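Local structure of SidF, inhibitor of growth family, member 3 (Legionella pneumophila subsp. pneumophila, 4FYE) at residues A[68-73]-A[123-128]; A[140-145]-A[730-735]; A[286-291]-A[504-509]; A[212-217]-A[294-299]. The protein removes phosphate from phosphoinositide lipids as a Legionella phosphoinositide phosphatase, probably acting at the 3-position of the inositol ring. The protein carries 1 engineered substitution. One frame throughout, in Å; residues are numbered along the deposited sequence.

Interaction 1: A[68-73]-A[123-128]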
loop_
_atom_site.group_PDB
_atom_site.type_symbol
_atom_site.label_atom_id
_atom_site.label_comp_id
_atom_site.label_asym_id
_atom_site.label_seq_id
_atom_site.Cartn_x
_atom_site.Cartn_y
_atom_site.Cartn_z
ATOM N N GLN A 68 -21.999 4.129 -0.742
ATOM C CA GLN A 68 -22.901 3.584 0.226
ATOM C C GLN A 68 -23.219 2.150 -0.166
ATOM O O GLN A 68 -23.535 1.911 -1.306
ATOM C CB GLN A 68 -24.121 4.494 0.214
ATOM C CG GLN A 68 -24.727 4.677 1.573
ATOM C CD GLN A 68 -23.920 5.547 2.534
ATOM O OE1 GLN A 68 -23.669 5.162 3.630
ATOM N NE2 GLN A 68 -23.621 6.722 2.147
ATOM N N PRO A 69 -23.116 1.150 0.751
ATOM C CA PRO A 69 -23.385 -0.248 0.213
ATOM C C PRO A 69 -24.801 -0.446 -0.166
ATOM O O PRO A 69 -25.720 0.009 0.534
ATOM C CB PRO A 69 -23.144 -1.160 1.382
ATOM C CG PRO A 69 -22.423 -0.320 2.376
ATOM C CD PRO A 69 -22.736 1.120 2.158
ATOM N N ASP A 70 -24.994 -1.166 -1.251
ATOM C CA ASP A 70 -26.325 -1.505 -1.677
ATOM C C ASP A 70 -26.358 -3.007 -2.003
ATOM O O ASP A 70 -25.661 -3.422 -2.939
ATOM C CB ASP A 70 -26.638 -0.671 -2.916
ATOM C CG ASP A 70 -28.046 -0.988 -3.491
ATOM O OD1 ASP A 70 -28.502 -2.159 -3.388
ATOM O OD2 ASP A 70 -28.694 -0.081 -4.054
ATOM N N VAL A 71 -27.133 -3.826 -1.284
ATOM C CA VAL A 71 -26.979 -5.300 -1.486
ATOM C C VAL A 71 -27.451 -5.846 -2.837
ATOM O O VAL A 71 -26.874 -6.779 -3.396
ATOM C CB VAL A 71 -27.503 -6.195 -0.349
ATOM C CG1 VAL A 71 -26.720 -5.944 0.911
ATOM C CG2 VAL A 71 -28.962 -5.987 -0.091
ATOM N N ILE A 72 -28.461 -5.227 -3.398
ATOM C CA ILE A 72 -28.767 -5.521 -4.813
ATOM C C ILE A 72 -27.597 -5.362 -5.791
ATOM O O ILE A 72 -27.306 -6.287 -6.558
ATOM C CB ILE A 72 -29.976 -4.751 -5.305
ATOM C CG1 ILE A 72 -31.142 -5.131 -4.392
ATOM C CG2 ILE A 72 -30.318 -5.177 -6.760
ATOM C CD1 ILE A 72 -32.390 -4.302 -4.696
ATOM N N GLN A 73 -26.933 -4.212 -5.739
ATOM C CA GLN A 73 -25.787 -3.957 -6.586
ATOM C C GLN A 73 -24.672 -4.949 -6.330
ATOM O O GLN A 73 -24.110 -5.448 -7.282
ATOM C CB GLN A 73 -25.269 -2.524 -6.471
ATOM C CG GLN A 73 -26.309 -1.486 -6.819
ATOM C CD GLN A 73 -26.745 -1.615 -8.251
ATOM O OE1 GLN A 73 -25.896 -1.629 -9.161
ATOM N NE2 GLN A 73 -28.059 -1.756 -8.471
ATOM N N ASP A 123 -35.470 0.115 -0.806
ATOM C CA ASP A 123 -35.155 1.037 0.249
ATOM C C ASP A 123 -34.702 0.338 1.511
ATOM O O ASP A 123 -34.150 0.995 2.388
ATOM C CB ASP A 123 -36.326 1.986 0.521
ATOM C CG ASP A 123 -36.278 3.232 -0.383
ATOM O OD1 ASP A 123 -35.154 3.715 -0.710
ATOM O OD2 ASP A 123 -37.357 3.719 -0.778
ATOM N N LYS A 124 -34.868 -0.979 1.619
ATOM C CA LYS A 124 -34.184 -1.623 2.708
ATOM C C LYS A 124 -32.834 -2.156 2.222
ATOM O O LYS A 124 -32.057 -2.685 2.995
ATOM C CB LYS A 124 -34.994 -2.712 3.352
ATOM C CG LYS A 124 -36.368 -2.333 3.914
ATOM C CD LYS A 124 -37.000 -3.637 4.427
ATOM C CE LYS A 124 -38.443 -3.509 4.911
ATOM N NZ LYS A 124 -38.527 -2.508 6.011
ATOM N N ALA A 125 -32.530 -2.003 0.944
ATOM C CA ALA A 125 -31.317 -2.606 0.390
ATOM C C ALA A 125 -30.087 -1.795 0.696
ATOM O O ALA A 125 -28.996 -2.257 0.497
ATOM C CB ALA A 125 -31.459 -2.757 -1.117
ATOM N N LYS A 126 -30.240 -0.568 1.149
ATOM C CA LYS A 126 -29.064 0.324 1.217
ATOM C C LYS A 126 -28.635 0.502 2.645
ATOM O O LYS A 126 -29.466 0.586 3.535
ATOM C CB LYS A 126 -29.308 1.700 0.556
ATOM C CG LYS A 126 -29.807 1.631 -0.891
ATOM C CD LYS A 126 -29.778 3.025 -1.547
ATOM C CE LYS A 126 -31.122 3.351 -2.192
ATOM N NZ LYS A 126 -31.389 4.812 -2.419
ATOM N N ALA A 127 -27.331 0.557 2.871
ATOM C CA ALA A 127 -26.836 0.781 4.215
ATOM C C ALA A 127 -26.532 2.248 4.340
ATOM O O ALA A 127 -26.405 2.929 3.342
ATOM C CB ALA A 127 -25.578 -0.029 4.470
ATOM N N ASP A 128 -26.439 2.733 5.572
ATOM C CA ASP A 128 -25.838 4.015 5.854
ATOM C C ASP A 128 -24.625 3.756 6.752
ATOM O O ASP A 128 -24.753 3.257 7.898
ATOM C CB ASP A 128 -26.814 4.944 6.524
ATOM C CG ASP A 128 -26.151 6.311 6.924
ATOM O OD1 ASP A 128 -25.025 6.660 6.427
ATOM O OD2 ASP A 128 -26.766 7.049 7.745
#

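Interaction 2: A[140-145]-A[730-735]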
loop_
_atom_site.group_PDB
_atom_site.type_symbol
_atom_site.label_atom_id
_atom_site.label_comp_id
_atom_site.label_asym_id
_atom_site.label_seq_id
_atom_site.Cartn_x
_atom_site.Cartn_y
_atom_site.Cartn_z
ATOM N N ASP A 140 -32.464 -3.473 9.004
ATOM C CA ASP A 140 -33.121 -3.927 7.786
ATOM C C ASP A 140 -32.148 -4.276 6.664
ATOM O O ASP A 140 -32.265 -5.348 6.026
ATOM C CB ASP A 140 -34.116 -2.876 7.334
ATOM C CG ASP A 140 -35.342 -2.845 8.221
ATOM O OD1 ASP A 140 -35.568 -3.863 8.937
ATOM O OD2 ASP A 140 -36.076 -1.821 8.206
ATOM N N PHE A 141 -31.176 -3.383 6.439
ATOM C CA PHE A 141 -30.114 -3.678 5.523
ATOM C C PHE A 141 -29.488 -5.005 5.876
ATOM O O PHE A 141 -29.373 -5.849 4.965
ATOM C CB PHE A 141 -29.060 -2.587 5.517
ATOM C CG PHE A 141 -27.788 -2.965 4.823
ATOM C CD1 PHE A 141 -27.645 -2.763 3.468
ATOM C CD2 PHE A 141 -26.718 -3.445 5.528
ATOM C CE1 PHE A 141 -26.441 -3.047 2.816
ATOM C CE2 PHE A 141 -25.507 -3.758 4.891
ATOM C CZ PHE A 141 -25.367 -3.563 3.543
ATOM N N LEU A 142 -29.094 -5.206 7.159
ATOM C CA LEU A 142 -28.527 -6.528 7.585
ATOM C C LEU A 142 -29.445 -7.684 7.277
ATOM O O LEU A 142 -28.959 -8.745 6.810
ATOM C CB LEU A 142 -28.102 -6.604 9.054
ATOM C CG LEU A 142 -26.867 -5.729 9.174
ATOM C CD1 LEU A 142 -26.607 -5.213 10.588
ATOM C CD2 LEU A 142 -25.688 -6.483 8.678
ATOM N N GLU A 143 -30.767 -7.492 7.459
ATOM C CA GLU A 143 -31.646 -8.617 7.200
ATOM C C GLU A 143 -31.680 -8.918 5.745
ATOM O O GLU A 143 -31.848 -10.045 5.387
ATOM C CB GLU A 143 -33.086 -8.396 7.629
ATOM C CG GLU A 143 -33.279 -8.544 9.115
ATOM C CD GLU A 143 -34.702 -8.237 9.572
ATOM O OE1 GLU A 143 -35.667 -8.637 8.858
ATOM O OE2 GLU A 143 -34.836 -7.600 10.654
ATOM N N GLN A 144 -31.586 -7.894 4.904
ATOM C CA GLN A 144 -31.724 -8.128 3.498
ATOM C C GLN A 144 -30.455 -8.844 3.059
ATOM O O GLN A 144 -30.473 -9.868 2.375
ATOM C CB GLN A 144 -31.924 -6.805 2.754
ATOM C CG GLN A 144 -33.192 -6.055 3.116
ATOM C CD GLN A 144 -34.436 -6.910 3.156
ATOM O OE1 GLN A 144 -34.795 -7.637 2.183
ATOM N NE2 GLN A 144 -35.099 -6.859 4.295
ATOM N N LEU A 145 -29.352 -8.340 3.567
ATOM C CA LEU A 145 -28.107 -8.902 3.286
ATOM C C LEU A 145 -28.036 -10.372 3.619
ATOM O O LEU A 145 -27.498 -11.085 2.806
ATOM C CB LEU A 145 -27.020 -8.104 3.984
ATOM C CG LEU A 145 -25.569 -8.352 3.629
ATOM C CD1 LEU A 145 -24.684 -7.126 3.799
ATOM C CD2 LEU A 145 -25.131 -9.471 4.563
ATOM N N ASN A 730 -19.039 2.728 9.900
ATOM C CA ASN A 730 -19.391 1.802 10.917
ATOM C C ASN A 730 -19.053 0.328 10.505
ATOM O O ASN A 730 -19.575 -0.602 11.110
ATOM C CB ASN A 730 -20.866 1.955 11.153
ATOM C CG ASN A 730 -21.755 1.599 9.902
ATOM O OD1 ASN A 730 -21.294 1.057 8.910
ATOM N ND2 ASN A 730 -23.055 1.867 10.002
ATOM N N GLY A 731 -18.246 0.154 9.448
ATOM C CA GLY A 731 -17.725 -1.138 9.006
ATOM C C GLY A 731 -18.672 -1.956 8.144
ATOM O O GLY A 731 -18.331 -3.059 7.751
ATOM N N LEU A 732 -19.869 -1.462 7.814
ATOM C CA LEU A 732 -20.815 -2.305 7.054
ATOM C C LEU A 732 -20.347 -2.849 5.692
ATOM O O LEU A 732 -20.897 -3.865 5.185
ATOM C CB LEU A 732 -22.180 -1.620 6.903
ATOM C CG LEU A 732 -23.012 -1.687 8.192
ATOM C CD1 LEU A 732 -24.367 -1.021 7.955
ATOM C CD2 LEU A 732 -23.180 -3.141 8.619
ATOM N N PHE A 733 -19.417 -2.159 5.041
ATOM C CA PHE A 733 -18.750 -2.742 3.889
ATOM C C PHE A 733 -18.107 -4.091 4.203
ATOM O O PHE A 733 -17.979 -4.915 3.288
ATOM C CB PHE A 733 -17.793 -1.756 3.152
ATOM C CG PHE A 733 -18.472 -1.013 2.007
ATOM C CD1 PHE A 733 -19.109 -1.713 1.000
ATOM C CD2 PHE A 733 -18.467 0.374 1.943
ATOM C CE1 PHE A 733 -19.732 -1.065 -0.065
ATOM C CE2 PHE A 733 -19.080 1.041 0.874
ATOM C CZ PHE A 733 -19.723 0.319 -0.131
ATOM N N GLY A 734 -17.757 -4.350 5.479
ATOM C CA GLY A 734 -17.217 -5.668 5.865
ATOM C C GLY A 734 -18.151 -6.836 5.611
ATOM O O GLY A 734 -17.726 -7.892 5.136
ATOM N N LYS A 735 -19.435 -6.636 5.866
ATOM C CA LYS A 735 -20.472 -7.662 5.646
ATOM C C LYS A 735 -20.681 -7.948 4.177
ATOM O O LYS A 735 -20.984 -9.051 3.817
ATOM C CB LYS A 735 -21.836 -7.233 6.240
ATOM C CG LYS A 735 -21.826 -6.660 7.637
ATOM C CD LYS A 735 -21.481 -7.724 8.672
ATOM C CE LYS A 735 -20.975 -7.043 9.959
ATOM N NZ LYS A 735 -20.247 -7.994 10.868
#

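Interaction 3: A[286-291]-A[504-509]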
loop_
_atom_site.group_PDB
_atom_site.type_symbol
_atom_site.label_atom_id
_atom_site.label_comp_id
_atom_site.label_asym_id
_atom_site.label_seq_id
_atom_site.Cartn_x
_atom_site.Cartn_y
_atom_site.Cartn_z
ATOM N N LYS A 286 10.093 -27.060 1.137
ATOM C CA LYS A 286 9.019 -26.188 0.723
ATOM C C LYS A 286 9.097 -24.805 1.368
ATOM O O LYS A 286 8.796 -23.822 0.710
ATOM C CB LYS A 286 7.669 -26.821 0.990
ATOM C CG LYS A 286 6.494 -25.907 0.690
ATOM C CD LYS A 286 6.117 -25.923 -0.783
ATOM C CE LYS A 286 5.089 -27.003 -1.087
ATOM N NZ LYS A 286 3.784 -26.639 -0.481
ATOM N N LYS A 287 9.531 -24.737 2.627
ATOM C CA LYS A 287 9.669 -23.457 3.332
ATOM C C LYS A 287 10.805 -22.640 2.746
ATOM O O LYS A 287 10.695 -21.414 2.583
ATOM C CB LYS A 287 9.900 -23.645 4.826
ATOM C CG LYS A 287 8.640 -23.959 5.576
ATOM C CD LYS A 287 8.907 -23.993 7.060
ATOM C CE LYS A 287 7.659 -24.446 7.790
ATOM N NZ LYS A 287 8.030 -25.116 9.060
ATOM N N LEU A 288 11.904 -23.299 2.426
ATOM C CA LEU A 288 13.007 -22.549 1.839
ATOM C C LEU A 288 12.628 -22.053 0.446
ATOM O O LEU A 288 12.989 -20.950 0.069
ATOM C CB LEU A 288 14.288 -23.364 1.817
ATOM C CG LEU A 288 15.590 -22.717 2.283
ATOM C CD1 LEU A 288 16.713 -23.272 1.424
ATOM C CD2 LEU A 288 15.592 -21.205 2.257
ATOM N N ALA A 289 11.853 -22.838 -0.285
ATOM C CA ALA A 289 11.310 -22.405 -1.553
ATOM C C ALA A 289 10.521 -21.078 -1.403
ATOM O O ALA A 289 10.698 -20.100 -2.183
ATOM C CB ALA A 289 10.442 -23.506 -2.114
ATOM N N ILE A 290 9.688 -21.054 -0.364
ATOM C CA ILE A 290 8.836 -19.920 -0.036
ATOM C C ILE A 290 9.676 -18.707 0.338
ATOM O O ILE A 290 9.385 -17.590 -0.124
ATOM C CB ILE A 290 7.814 -20.265 1.069
ATOM C CG1 ILE A 290 6.771 -21.218 0.496
ATOM C CG2 ILE A 290 7.119 -18.994 1.557
ATOM C CD1 ILE A 290 6.003 -22.050 1.525
ATOM N N LYS A 291 10.708 -18.923 1.159
ATOM C CA LYS A 291 11.699 -17.872 1.438
ATOM C C LYS A 291 12.330 -17.295 0.170
ATOM O O LYS A 291 12.646 -16.113 0.123
ATOM C CB LYS A 291 12.801 -18.390 2.348
ATOM C CG LYS A 291 12.817 -17.763 3.722
ATOM C CD LYS A 291 13.843 -18.404 4.664
ATOM C CE LYS A 291 13.197 -19.453 5.562
ATOM N NZ LYS A 291 14.054 -19.801 6.725
ATOM N N GLU A 504 22.468 -15.027 -3.702
ATOM C CA GLU A 504 22.852 -15.737 -4.919
ATOM C C GLU A 504 22.605 -17.228 -4.704
ATOM O O GLU A 504 22.000 -17.913 -5.532
ATOM C CB GLU A 504 24.297 -15.388 -5.322
ATOM C CG GLU A 504 24.467 -14.915 -6.786
ATOM C CD GLU A 504 23.296 -14.061 -7.404
ATOM O OE1 GLU A 504 22.616 -14.535 -8.363
ATOM O OE2 GLU A 504 23.051 -12.895 -6.983
ATOM N N ALA A 505 22.991 -17.700 -3.533
ATOM C CA ALA A 505 22.802 -19.073 -3.195
ATOM C C ALA A 505 21.306 -19.469 -3.217
ATOM O O ALA A 505 20.925 -20.479 -3.795
ATOM C CB ALA A 505 23.419 -19.301 -1.843
ATOM N N LEU A 506 20.462 -18.643 -2.615
ATOM C CA LEU A 506 19.026 -18.890 -2.518
ATOM C C LEU A 506 18.222 -18.881 -3.850
ATOM O O LEU A 506 17.263 -19.668 -4.010
ATOM C CB LEU A 506 18.454 -17.834 -1.595
ATOM C CG LEU A 506 17.487 -18.240 -0.503
ATOM C CD1 LEU A 506 17.018 -16.993 0.255
ATOM C CD2 LEU A 506 16.339 -19.087 -1.049
ATOM N N PHE A 507 18.577 -17.966 -4.765
ATOM C CA PHE A 507 18.043 -18.006 -6.134
ATOM C C PHE A 507 18.400 -19.361 -6.763
ATOM O O PHE A 507 17.523 -20.042 -7.311
ATOM C CB PHE A 507 18.603 -16.877 -7.019
ATOM C CG PHE A 507 18.165 -15.499 -6.643
ATOM C CD1 PHE A 507 16.813 -15.177 -6.526
ATOM C CD2 PHE A 507 19.113 -14.504 -6.436
ATOM C CE1 PHE A 507 16.406 -13.894 -6.187
ATOM C CE2 PHE A 507 18.733 -13.207 -6.107
ATOM C CZ PHE A 507 17.365 -12.900 -5.991
ATOM N N SER A 508 19.675 -19.770 -6.676
ATOM C CA SER A 508 20.051 -21.103 -7.188
ATOM C C SER A 508 19.178 -22.177 -6.548
ATOM O O SER A 508 18.664 -23.073 -7.248
ATOM C CB SER A 508 21.531 -21.423 -6.995
ATOM O OG SER A 508 22.338 -20.556 -7.766
ATOM N N TYR A 509 18.978 -22.097 -5.231
ATOM C CA TYR A 509 18.204 -23.142 -4.637
ATOM C C TYR A 509 16.812 -23.218 -5.266
ATOM O O TYR A 509 16.317 -24.306 -5.511
ATOM C CB TYR A 509 18.130 -23.013 -3.125
ATOM C CG TYR A 509 17.087 -23.936 -2.524
ATOM C CD1 TYR A 509 15.744 -23.573 -2.496
ATOM C CD2 TYR A 509 17.433 -25.171 -2.001
ATOM C CE1 TYR A 509 14.781 -24.406 -1.971
ATOM C CE2 TYR A 509 16.460 -26.009 -1.460
ATOM C CZ TYR A 509 15.137 -25.613 -1.446
ATOM O OH TYR A 509 14.158 -26.426 -0.922
#

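Interaction 4: A[212-217]-A[294-299]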
loop_
_atom_site.group_PDB
_atom_site.type_symbol
_atom_site.label_atom_id
_atom_site.label_comp_id
_atom_site.label_asym_id
_atom_site.label_seq_id
_atom_site.Cartn_x
_atom_site.Cartn_y
_atom_site.Cartn_z
ATOM N N LYS A 212 12.981 -9.785 -15.145
ATOM C CA LYS A 212 13.346 -10.752 -16.139
ATOM C C LYS A 212 13.511 -12.123 -15.494
ATOM O O LYS A 212 13.091 -13.119 -16.052
ATOM C CB LYS A 212 14.578 -10.325 -16.960
ATOM C CG LYS A 212 14.290 -9.061 -17.737
ATOM C CD LYS A 212 14.888 -9.059 -19.121
ATOM C CE LYS A 212 14.872 -7.667 -19.740
ATOM N NZ LYS A 212 16.025 -7.469 -20.704
ATOM N N ARG A 213 14.136 -12.161 -14.328
ATOM C CA ARG A 213 14.270 -13.402 -13.601
ATOM C C ARG A 213 12.915 -14.095 -13.416
ATOM O O ARG A 213 12.781 -15.265 -13.726
ATOM C CB ARG A 213 14.894 -13.143 -12.245
ATOM C CG ARG A 213 15.279 -14.394 -11.493
ATOM C CD ARG A 213 15.346 -14.068 -10.026
ATOM N NE ARG A 213 16.413 -13.119 -9.792
ATOM C CZ ARG A 213 17.696 -13.460 -9.708
ATOM N NH1 ARG A 213 18.056 -14.734 -9.837
ATOM N NH2 ARG A 213 18.612 -12.528 -9.484
ATOM N N GLN A 214 11.909 -13.388 -12.926
ATOM C CA GLN A 214 10.561 -13.970 -12.838
ATOM C C GLN A 214 10.077 -14.440 -14.222
ATOM O O GLN A 214 9.524 -15.517 -14.376
ATOM C CB GLN A 214 9.558 -12.961 -12.261
ATOM C CG GLN A 214 9.657 -12.719 -10.765
ATOM C CD GLN A 214 8.941 -11.439 -10.348
ATOM O OE1 GLN A 214 8.840 -10.499 -11.143
ATOM N NE2 GLN A 214 8.505 -11.371 -9.079
ATOM N N GLN A 215 10.312 -13.613 -15.225
ATOM C CA GLN A 215 9.819 -13.864 -16.548
ATOM C C GLN A 215 10.288 -15.240 -17.035
ATOM O O GLN A 215 9.469 -16.015 -17.527
ATOM C CB GLN A 215 10.207 -12.708 -17.485
ATOM C CG GLN A 215 9.263 -12.430 -18.663
ATOM C CD GLN A 215 7.755 -12.324 -18.309
ATOM O OE1 GLN A 215 7.186 -11.228 -18.281
ATOM N NE2 GLN A 215 7.101 -13.472 -18.081
ATOM N N ARG A 216 11.559 -15.586 -16.851
ATOM C CA ARG A 216 12.029 -16.885 -17.331
ATOM C C ARG A 216 11.774 -18.093 -16.387
ATOM O O ARG A 216 11.772 -19.236 -16.849
ATOM C CB ARG A 216 13.487 -16.819 -17.762
ATOM C CG ARG A 216 14.441 -16.746 -16.592
ATOM C CD ARG A 216 15.889 -16.695 -17.021
ATOM N NE ARG A 216 16.681 -15.923 -16.069
ATOM C CZ ARG A 216 17.145 -16.394 -14.906
ATOM N NH1 ARG A 216 16.894 -17.663 -14.513
ATOM N NH2 ARG A 216 17.859 -15.569 -14.129
ATOM N N LEU A 217 11.574 -17.861 -15.083
ATOM C CA LEU A 217 11.080 -18.934 -14.212
ATOM C C LEU A 217 9.587 -19.149 -14.402
ATOM O O LEU A 217 8.912 -19.571 -13.491
ATOM C CB LEU A 217 11.372 -18.696 -12.718
ATOM C CG LEU A 217 12.775 -18.361 -12.170
ATOM C CD1 LEU A 217 12.623 -17.560 -10.890
ATOM C CD2 LEU A 217 13.670 -19.554 -11.907
ATOM N N THR A 294 10.049 -15.010 -1.861
ATOM C CA THR A 294 9.827 -13.733 -1.313
ATOM C C THR A 294 10.979 -12.822 -1.660
ATOM O O THR A 294 10.757 -11.616 -1.900
ATOM C CB THR A 294 9.296 -13.689 0.171
ATOM O OG1 THR A 294 10.172 -12.958 1.031
ATOM C CG2 THR A 294 8.897 -15.053 0.765
ATOM N N LEU A 295 12.193 -13.404 -1.759
ATOM C CA LEU A 295 13.360 -12.694 -2.253
ATOM C C LEU A 295 13.181 -12.310 -3.749
ATOM O O LEU A 295 13.367 -11.164 -4.154
ATOM C CB LEU A 295 14.565 -13.582 -2.140
ATOM C CG LEU A 295 15.964 -13.117 -1.765
ATOM C CD1 LEU A 295 16.908 -13.702 -2.795
ATOM C CD2 LEU A 295 16.143 -11.625 -1.688
ATOM N N ILE A 296 12.800 -13.265 -4.564
ATOM C CA ILE A 296 12.434 -13.008 -5.926
ATOM C C ILE A 296 11.435 -11.805 -6.058
ATOM O O ILE A 296 11.730 -10.792 -6.751
ATOM C CB ILE A 296 11.958 -14.323 -6.554
ATOM C CG1 ILE A 296 13.200 -15.191 -6.869
ATOM C CG2 ILE A 296 11.120 -14.059 -7.788
ATOM C CD1 ILE A 296 12.902 -16.646 -7.183
ATOM N N ASN A 297 10.296 -11.886 -5.374
ATOM C CA ASN A 297 9.378 -10.765 -5.292
ATOM C C ASN A 297 9.973 -9.521 -4.675
ATOM O O ASN A 297 9.660 -8.421 -5.133
ATOM C CB ASN A 297 8.195 -11.173 -4.501
ATOM C CG ASN A 297 7.371 -12.193 -5.213
ATOM O OD1 ASN A 297 7.570 -12.478 -6.423
ATOM N ND2 ASN A 297 6.405 -12.748 -4.483
ATOM N N GLN A 298 10.851 -9.661 -3.669
ATOM C CA GLN A 298 11.593 -8.486 -3.211
ATOM C C GLN A 298 12.355 -7.784 -4.368
ATOM O O GLN A 298 12.378 -6.565 -4.417
ATOM C CB GLN A 298 12.574 -8.806 -2.092
ATOM C CG GLN A 298 13.085 -7.525 -1.446
ATOM C CD GLN A 298 11.965 -6.628 -0.940
ATOM O OE1 GLN A 298 10.955 -7.124 -0.454
ATOM N NE2 GLN A 298 12.170 -5.305 -0.992
ATOM N N GLU A 299 12.973 -8.517 -5.296
ATOM C CA GLU A 299 13.597 -7.805 -6.390
ATOM C C GLU A 299 12.609 -7.070 -7.296
ATOM O O GLU A 299 12.877 -5.923 -7.678
ATOM C CB GLU A 299 14.786 -8.523 -7.096
ATOM C CG GLU A 299 14.480 -9.743 -7.965
ATOM C CD GLU A 299 15.655 -10.174 -8.875
ATOM O OE1 GLU A 299 15.392 -10.740 -9.954
ATOM O OE2 GLU A 299 16.846 -9.982 -8.559
HETATM O O HOH W 1 15.531 -9.875 -13.302
#

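Interaction 1: A[68-73]-A[123-128]
The Gln68 amide and the Asp128 carboxylate lie side by side and point the same way, with their planes 73° apart, so they are not stacked in parallel. Gln68 OE1 and Asp128 OD1, 3.5 Å apart, are both acceptors and do not bond to each other; they take the backbone N-H of Leu129 and of Phe130 respectively. The flat peptide groups do the joining. Ala127 N meets Pro69 O at 2.9 Å and Val71 N meets Ala125 O at 3.0 Å, each nearly straight and lying in the plane of the carbonyl it donates to. The segments run 170° apart, and the two bonds frame Asp70 and Lys126 as a single antiparallel, non-hydrogen-bonded pair. Side chains fill in around the bridge: Ala127 CB sits 3.8 Å from Pro69 CG, and Ala125 CB lies 4.0 Å from Ile72 CD1. Asp70 is the N-cap of the helix starting at Val71; its CG is anti to the backbone N (chi1 178°), and OD1 accepts a weak bond from Gln73 N. The bridge thus ties the start of helix 71-92 to the loop between helices 98-119 and 136-163, the latter packing Phe141 against both Val71 and Ala127.

Interaction 2: A[140-145]-A[730-735]
Leu145 and Lys735 make the tight end of this apolar contact, where Leu145 CD1 comes within 3.8 Å of Lys735 CB and the two side chains cross at about a right angle. Leu145 has CG anti to its backbone N (chi1 -169°), which carries the branch out from helix 136-163 towards the aliphatic base of the lysine. Next to it, Leu142 CD2 crosses Lys735 obliquely, 4.0 Å from Lys735 CG, so the first two methylenes of the lysine are both engaged. The chain then bends at chi2 (-69°) and carries the ammonium end away from the leucines, on the exposed side of the contact. Spacing is looser around Leu732, although that residue is buried. Leu732 CD1 meets Phe141 CD2 tip to tip at 4.2 Å, approaching the ring obliquely, while Leu732 CD2 lies 4.2 Å from Leu142 CD2. One leucine therefore spreads its two methyls over two successive residues of the helix. Phe141 also leans on Val71, and Leu732 on Ala127. The side chains that meet touch through apolar atoms alone. Within 730-735, Leu732 N donates to Asn730 OD1 at 3.1 Å, from 30° above the carbonyl plane, while Asn730 ND2 bonds to Ser131 O. Gly731 has a positive phi, a conformation that favours glycine. The Asn730 OD1 bond to Leu732 N, two residues on, makes an Asx turn, which leads the chain into helix 733-741.

Interaction 3: A[286-291]-A[504-509]
Helices 286-291 and 504-509 cross at -121°, with their short axes 9.6 Å apart at closest approach and the alpha carbons of Ala289 and Tyr509 nearest each other. Leu288 carries the contact. Its CD1 stands 3.8 Å from the centroid of the Tyr509 ring and only 2° off the ring normal, a CH-pi contact over the middle of one face, as its near-equal separation from the ring carbons confirms. Leu288 CB lies farther out along the same ring, 4.0 Å from Tyr509 CE1, so the leucine follows the phenol from its centre towards the hydroxyl end. Tyr509 reaches across because its CG is anti to the backbone N (chi1 168°), which also brings Tyr509 CE1 to 3.7 Å from Ala289 N, met obliquely. The second branch of Leu288 faces Leu506: their CD2 methyls are 4.0 Å apart, and Leu506 CD2 lies equally close to the Leu288 carbonyl oxygen. Four of the five touching residues are buried. Helix 522-583 closes one flank, with Val532 on Leu288 and Leu525 on Tyr509, and its Glu536 forms a salt bridge with Lys291 NZ; the three helices 284-311, 482-514 (here in a predicted coiled coil) and 522-583 each pack against the other two.

Interaction 4: A[212-217]-A[294-299]
This is a helix-helix packing contact reinforced by a side-on, two-pronged arginine-glutamate salt bridge: the short helix 212-216 lies against helix 284-311 with segment axes 10.0 Å apart and directions 130° apart. Along the second segment, Ile296 comes first and supplies the apolar part. Ile296 CG2 rests 3.6 Å from Gln214 CG, the two side chains sliding past each other in opposite directions. On the other branch, Ile296 CD1 meets Leu217 CD1 tip to tip at 3.8 Å, while the Arg213 side chain crosses obliquely, its CD against Ile296 CG1. Asn297 follows. Although its first side-chain bond points away from helix 212-216, Asn297 OD1 receives a weak, bent bond from Gln214 NE2 at 3.0 Å, the amide planes being turned 68° apart. That oxygen also accepts from Gly242 N, and Asn297 ND2 donates to Arg273 O. Gln214 is steadied in turn by Thr211 N at its OE1 and by Glu300 at its NE2. Glu299 closes the segment. Its CG takes the crowded position between backbone N and carbonyl carbon (chi1 71°), and the extended chain beyond carries the carboxylate to Arg213. Glu299 OE1 takes Arg213 NE at 2.6 Å and Glu299 OE2 takes Arg213 NH2 at 3.2 Å; both oxygens lie near the guanidinium plane, yet the nitrogens approach from above the carboxylate plane. The pairing probably favours the ionised carboxylate at this buried site, and the guanidinium also makes a cation-pi contact with Phe507. One water accepts from Arg213 N at 2.9 Å and donates a weak, 3.5 Å bond to Glu299 OE1.

Overall arrangement
The four contacts form two pairs. Interactions 1 and 2 have centres 8 Å apart and touch through Phe141 of interaction 2, whose CD1 packs against Ala125 O and Ala127 N; Asn730 makes a weak bond to Asp128 O. Interactions 3 and 4, centres 12 Å apart, both use helix 284-311, and Phe507 on helix 482-514 links them by touching Arg213, Leu295 and Ile296. Between the pairs, centres are about 41 to 48 Å apart. Interaction 1 closes before interaction 2 opens; interactions 3 and 4 alternate their segments and are nested within the long loop that interaction 2 closes. Interaction 2 thus brings the C-terminal helix 733-741 back to the N-terminal helices.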